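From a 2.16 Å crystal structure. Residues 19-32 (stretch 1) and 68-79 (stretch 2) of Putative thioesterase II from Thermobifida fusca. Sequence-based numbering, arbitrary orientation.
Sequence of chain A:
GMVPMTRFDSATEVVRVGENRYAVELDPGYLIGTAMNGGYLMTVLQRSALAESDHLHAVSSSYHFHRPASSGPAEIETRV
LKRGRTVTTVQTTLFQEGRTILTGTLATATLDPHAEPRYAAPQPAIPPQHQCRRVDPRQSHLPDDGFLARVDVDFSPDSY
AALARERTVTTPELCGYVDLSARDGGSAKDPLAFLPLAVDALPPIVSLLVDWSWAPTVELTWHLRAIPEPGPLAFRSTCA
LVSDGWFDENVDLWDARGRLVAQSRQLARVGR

Stretch 1 19-32: ENRYAVELDPGYLI
Stretch 2 (68-79) PASSGPAEIETR

Residues 21-26 and 72-79 form neighbouring antiparallel strands, their N-to-C directions 146° apart and their axes approaching to 4.4 Å. The register runs from Arg21 opposite Glu77 to Leu26 opposite Gly72, so that each paired set of residue numbers sums to 98. Together the stretches bury 849 Å² of surface.

Glu19 (phi/psi -75/124) points away from the second stretch and makes no contact. At Asn20 the backbone turns to phi/psi 64/27, a left-handed conformation, and its carbonyl begins the ladder: Thr78 N donates to Asn20 O at 2.8 Å. Arg21 then enters the extended conformation (-142/129), forming a non-hydrogen-bonded pair with Glu77 at a CA-CA distance of 4.8 Å. Its chi1 and chi2 are both m, and the side chain is modelled only to CD, which lies 4.2 Å from Glu77 CG. Arg21 CA also gives a CA-H...O contact to Ile76 O at 3.2 Å, supplementing the stronger N-H bonds.

Tyr22 (-135/156) and Ile76 (-117/135) pair through two hydrogen bonds, Tyr22 N to Ile76 O and Ile76 N to Tyr22 O, each 2.8 Å. Both side chains take chi1 m and lie on the same sheet face, with Tyr22 CB 3.9 Å from Ile76 CB. The tyrosine ring (chi2 78°) has Thr78 OG1 near its plane, at the edge, 4.0 Å from Tyr22 CE1; this buried hydroxyl has no hydrogen-bonding partner in the model. Tyr22 OH is satisfied elsewhere in the structure.

Ala23 (-119/146) faces the other way, on the side shared by Arg21, Glu25, Glu75 and Glu77, and pairs with Glu75 at a CA-CA distance of 4.7 Å. Val24 (-145/151, chi1 p) returns to the apolar face. Val24 N donates to Ala74 O at 3.0 Å and Ala74 N to Val24 O at 2.9 Å, while Val24 CG1 packs 3.7 Å from Ala74 CB and 4.2 Å from Ile76 CD1. Ala74 CB touches both Val24 and Leu26.

Glu25 (-110/116) has an off-rotamer chi1 of -105° and chi2 m, bringing OE2 within 3.1 Å of Pro73 N. This is no hydrogen bond, since the proline nitrogen carries no hydrogen. Leu26 (-79/120, chi1 m, chi2 t) closes the ladder: Leu26 N donates to Gly72 O at 2.6 Å, and Gly72 N to Leu26 O at 3.0 Å. Gly72, at phi/psi 104/-165, adopts angles that would jam a CB against the preceding carbonyl oxygen. Leu26 CD1 reaches Ala69 CB at 3.7 Å, and Leu26 CG lies 4.1 Å from Ala74 CB, extending the apolar face.

Beyond the strand, Asp27 OD1 (chi1 t) accepts a hydrogen bond from Gly29 N at 2.9 Å where the chain enters the short 3-10 segment at residues 28-29. Pro28 CB touches Ser71 CB at 3.4 Å, and Leu31 (chi1 m, chi2 t) directs CD2 to 4.3 Å from Ser71 N.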

# COMPACT_ATOMS: atom_id res chain seq x y z
N GLU A 19 25.21 0.20 16.77
CA GLU A 19 24.35 -0.93 16.51
C GLU A 19 22.89 -0.46 16.40
O GLU A 19 22.36 0.20 17.30
CB GLU A 19 24.57 -2.09 17.48
CG GLU A 19 23.90 -2.03 18.83
CD GLU A 19 23.79 -3.42 19.46
OE1 GLU A 19 24.40 -4.38 18.92
OE2 GLU A 19 23.08 -3.56 20.49
N ASN A 20 22.29 -0.79 15.25
CA ASN A 20 20.95 -0.34 14.85
C ASN A 20 20.88 1.18 14.67
O ASN A 20 19.80 1.78 14.82
CB ASN A 20 19.91 -0.81 15.87
CG ASN A 20 19.96 -2.30 16.11
OD1 ASN A 20 19.83 -3.10 15.18
ND2 ASN A 20 20.15 -2.68 17.38
N ARG A 21 22.02 1.79 14.33
CA ARG A 21 22.15 3.24 14.23
C ARG A 21 23.03 3.68 13.06
O ARG A 21 24.16 3.21 12.89
CB ARG A 21 22.68 3.83 15.54
CG ARG A 21 21.62 4.02 16.61
CD ARG A 21 20.75 5.25 16.32
N TYR A 22 22.49 4.60 12.26
CA TYR A 22 23.14 5.08 11.05
C TYR A 22 23.06 6.58 10.96
O TYR A 22 22.20 7.20 11.56
CB TYR A 22 22.48 4.45 9.82
CG TYR A 22 22.66 2.95 9.71
CD1 TYR A 22 21.90 2.08 10.47
CD2 TYR A 22 23.59 2.42 8.83
CE1 TYR A 22 22.06 0.69 10.37
CE2 TYR A 22 23.75 1.04 8.71
CZ TYR A 22 23.00 0.19 9.48
OH TYR A 22 23.20 -1.17 9.35
N ALA A 23 24.00 7.16 10.22
CA ALA A 23 24.04 8.60 9.98
C ALA A 23 23.90 8.84 8.48
O ALA A 23 24.38 8.04 7.67
CB ALA A 23 25.35 9.20 10.49
N VAL A 24 23.24 9.93 8.13
CA VAL A 24 23.03 10.29 6.74
C VAL A 24 23.07 11.82 6.60
O VAL A 24 22.76 12.54 7.55
CB VAL A 24 21.66 9.69 6.25
CG1 VAL A 24 20.48 10.42 6.90
CG2 VAL A 24 21.55 9.73 4.74
N GLU A 25 23.49 12.30 5.44
CA GLU A 25 23.46 13.74 5.09
C GLU A 25 22.41 13.99 4.01
O GLU A 25 22.53 13.50 2.89
CB GLU A 25 24.83 14.23 4.58
CG GLU A 25 25.61 15.09 5.59
CD GLU A 25 25.14 16.54 5.62
OE1 GLU A 25 24.77 17.09 4.55
OE2 GLU A 25 25.16 17.14 6.71
N LEU A 26 21.38 14.76 4.35
CA LEU A 26 20.32 15.03 3.38
C LEU A 26 20.80 16.11 2.42
O LEU A 26 21.15 17.21 2.83
CB LEU A 26 19.00 15.42 4.06
CG LEU A 26 18.45 14.39 5.05
CD1 LEU A 26 16.98 14.60 5.19
CD2 LEU A 26 18.74 12.94 4.63
N ASP A 27 20.83 15.75 1.15
CA ASP A 27 21.35 16.59 0.10
C ASP A 27 20.27 17.60 -0.32
O ASP A 27 19.20 17.21 -0.81
CB ASP A 27 21.80 15.70 -1.06
CG ASP A 27 22.29 16.47 -2.25
OD1 ASP A 27 22.20 17.72 -2.27
OD2 ASP A 27 22.76 15.83 -3.19
N PRO A 28 20.55 18.90 -0.14
CA PRO A 28 19.56 19.94 -0.43
C PRO A 28 19.14 20.03 -1.91
O PRO A 28 18.17 20.71 -2.25
CB PRO A 28 20.25 21.23 0.02
CG PRO A 28 21.69 20.92 -0.02
CD PRO A 28 21.83 19.48 0.32
N GLY A 29 19.91 19.37 -2.78
CA GLY A 29 19.56 19.25 -4.19
C GLY A 29 18.26 18.47 -4.42
O GLY A 29 17.69 18.53 -5.52
N TYR A 30 17.80 17.75 -3.40
CA TYR A 30 16.56 16.96 -3.49
C TYR A 30 15.39 17.66 -2.80
O TYR A 30 14.35 17.04 -2.55
CB TYR A 30 16.78 15.55 -2.93
CG TYR A 30 17.72 14.73 -3.80
CD1 TYR A 30 19.10 14.82 -3.64
CD2 TYR A 30 17.24 13.92 -4.83
CE1 TYR A 30 19.97 14.09 -4.44
CE2 TYR A 30 18.11 13.19 -5.64
CZ TYR A 30 19.47 13.29 -5.44
OH TYR A 30 20.35 12.59 -6.22
N LEU A 31 15.57 18.96 -2.53
CA LEU A 31 14.52 19.75 -1.91
C LEU A 31 13.50 20.06 -2.98
O LEU A 31 13.85 20.28 -4.14
CB LEU A 31 15.06 21.06 -1.33
CG LEU A 31 15.89 21.01 -0.03
CD1 LEU A 31 16.53 22.38 0.19
CD2 LEU A 31 15.07 20.60 1.20
N ILE A 32 12.24 20.03 -2.58
CA ILE A 32 11.14 20.41 -3.44
C ILE A 32 10.51 21.73 -2.93
O ILE A 32 9.32 21.94 -3.07
CB ILE A 32 10.07 19.28 -3.49
CG1 ILE A 32 9.54 18.95 -2.10
CG2 ILE A 32 10.62 18.04 -4.11
CD1 ILE A 32 8.31 18.06 -2.13
N PRO A 68 8.18 17.08 7.66
CA PRO A 68 9.17 17.36 6.62
C PRO A 68 10.58 17.38 7.17
O PRO A 68 10.77 17.80 8.30
CB PRO A 68 8.82 18.79 6.19
CG PRO A 68 8.22 19.39 7.41
CD PRO A 68 7.37 18.27 7.97
N ALA A 69 11.54 16.93 6.37
CA ALA A 69 12.96 17.09 6.69
C ALA A 69 13.57 18.19 5.82
O ALA A 69 13.05 18.54 4.75
CB ALA A 69 13.71 15.78 6.46
N SER A 70 14.69 18.73 6.30
CA SER A 70 15.45 19.72 5.56
C SER A 70 16.87 19.18 5.31
O SER A 70 17.20 18.08 5.73
CB SER A 70 15.46 21.07 6.29
OG SER A 70 15.73 20.91 7.66
N SER A 71 17.69 19.95 4.61
CA SER A 71 19.05 19.52 4.35
C SER A 71 19.92 19.42 5.61
O SER A 71 19.58 19.95 6.68
CB SER A 71 19.73 20.43 3.32
OG SER A 71 20.07 21.71 3.85
N GLY A 72 21.03 18.70 5.46
CA GLY A 72 21.98 18.50 6.53
C GLY A 72 21.89 17.12 7.13
O GLY A 72 21.28 16.22 6.55
N PRO A 73 22.52 16.93 8.31
CA PRO A 73 22.51 15.62 8.95
C PRO A 73 21.14 15.15 9.46
O PRO A 73 20.30 15.96 9.87
CB PRO A 73 23.50 15.78 10.12
CG PRO A 73 24.20 17.07 9.87
CD PRO A 73 23.29 17.92 9.09
N ALA A 74 20.96 13.84 9.41
CA ALA A 74 19.79 13.16 9.95
C ALA A 74 20.31 11.82 10.46
O ALA A 74 21.36 11.34 10.02
CB ALA A 74 18.77 12.97 8.88
N GLU A 75 19.60 11.22 11.41
CA GLU A 75 20.04 9.96 12.02
C GLU A 75 18.98 8.88 11.91
O GLU A 75 17.79 9.15 12.01
CB GLU A 75 20.54 10.16 13.46
CG GLU A 75 19.77 11.16 14.32
CD GLU A 75 20.06 12.63 13.99
OE1 GLU A 75 21.01 12.92 13.21
OE2 GLU A 75 19.32 13.51 14.52
N ILE A 76 19.44 7.65 11.69
CA ILE A 76 18.57 6.50 11.46
C ILE A 76 18.70 5.42 12.53
O ILE A 76 19.80 5.01 12.91
CB ILE A 76 18.87 5.88 10.10
CG1 ILE A 76 18.47 6.88 9.01
CG2 ILE A 76 18.13 4.51 9.96
CD1 ILE A 76 19.00 6.53 7.62
N GLU A 77 17.54 4.94 12.96
CA GLU A 77 17.42 3.99 14.06
C GLU A 77 16.66 2.76 13.55
O GLU A 77 15.48 2.87 13.23
CB GLU A 77 16.67 4.73 15.15
CG GLU A 77 16.68 4.11 16.52
CD GLU A 77 16.15 5.09 17.57
OE1 GLU A 77 16.71 6.21 17.66
OE2 GLU A 77 15.19 4.73 18.29
N THR A 78 17.33 1.62 13.44
CA THR A 78 16.75 0.40 12.85
C THR A 78 16.40 -0.70 13.84
O THR A 78 16.87 -0.72 14.97
CB THR A 78 17.67 -0.22 11.76
OG1 THR A 78 18.87 -0.71 12.36
CG2 THR A 78 18.01 0.79 10.68
N ARG A 79 15.54 -1.62 13.41
CA ARG A 79 15.08 -2.72 14.26
C ARG A 79 14.53 -3.88 13.43
O ARG A 79 13.63 -3.69 12.63
CB ARG A 79 14.00 -2.19 15.21
CG ARG A 79 13.68 -3.11 16.34
CD ARG A 79 12.98 -2.35 17.44
NE ARG A 79 12.34 -3.26 18.39
CZ ARG A 79 11.06 -3.62 18.38
NH1 ARG A 79 10.21 -3.15 17.46
NH2 ARG A 79 10.61 -4.45 19.30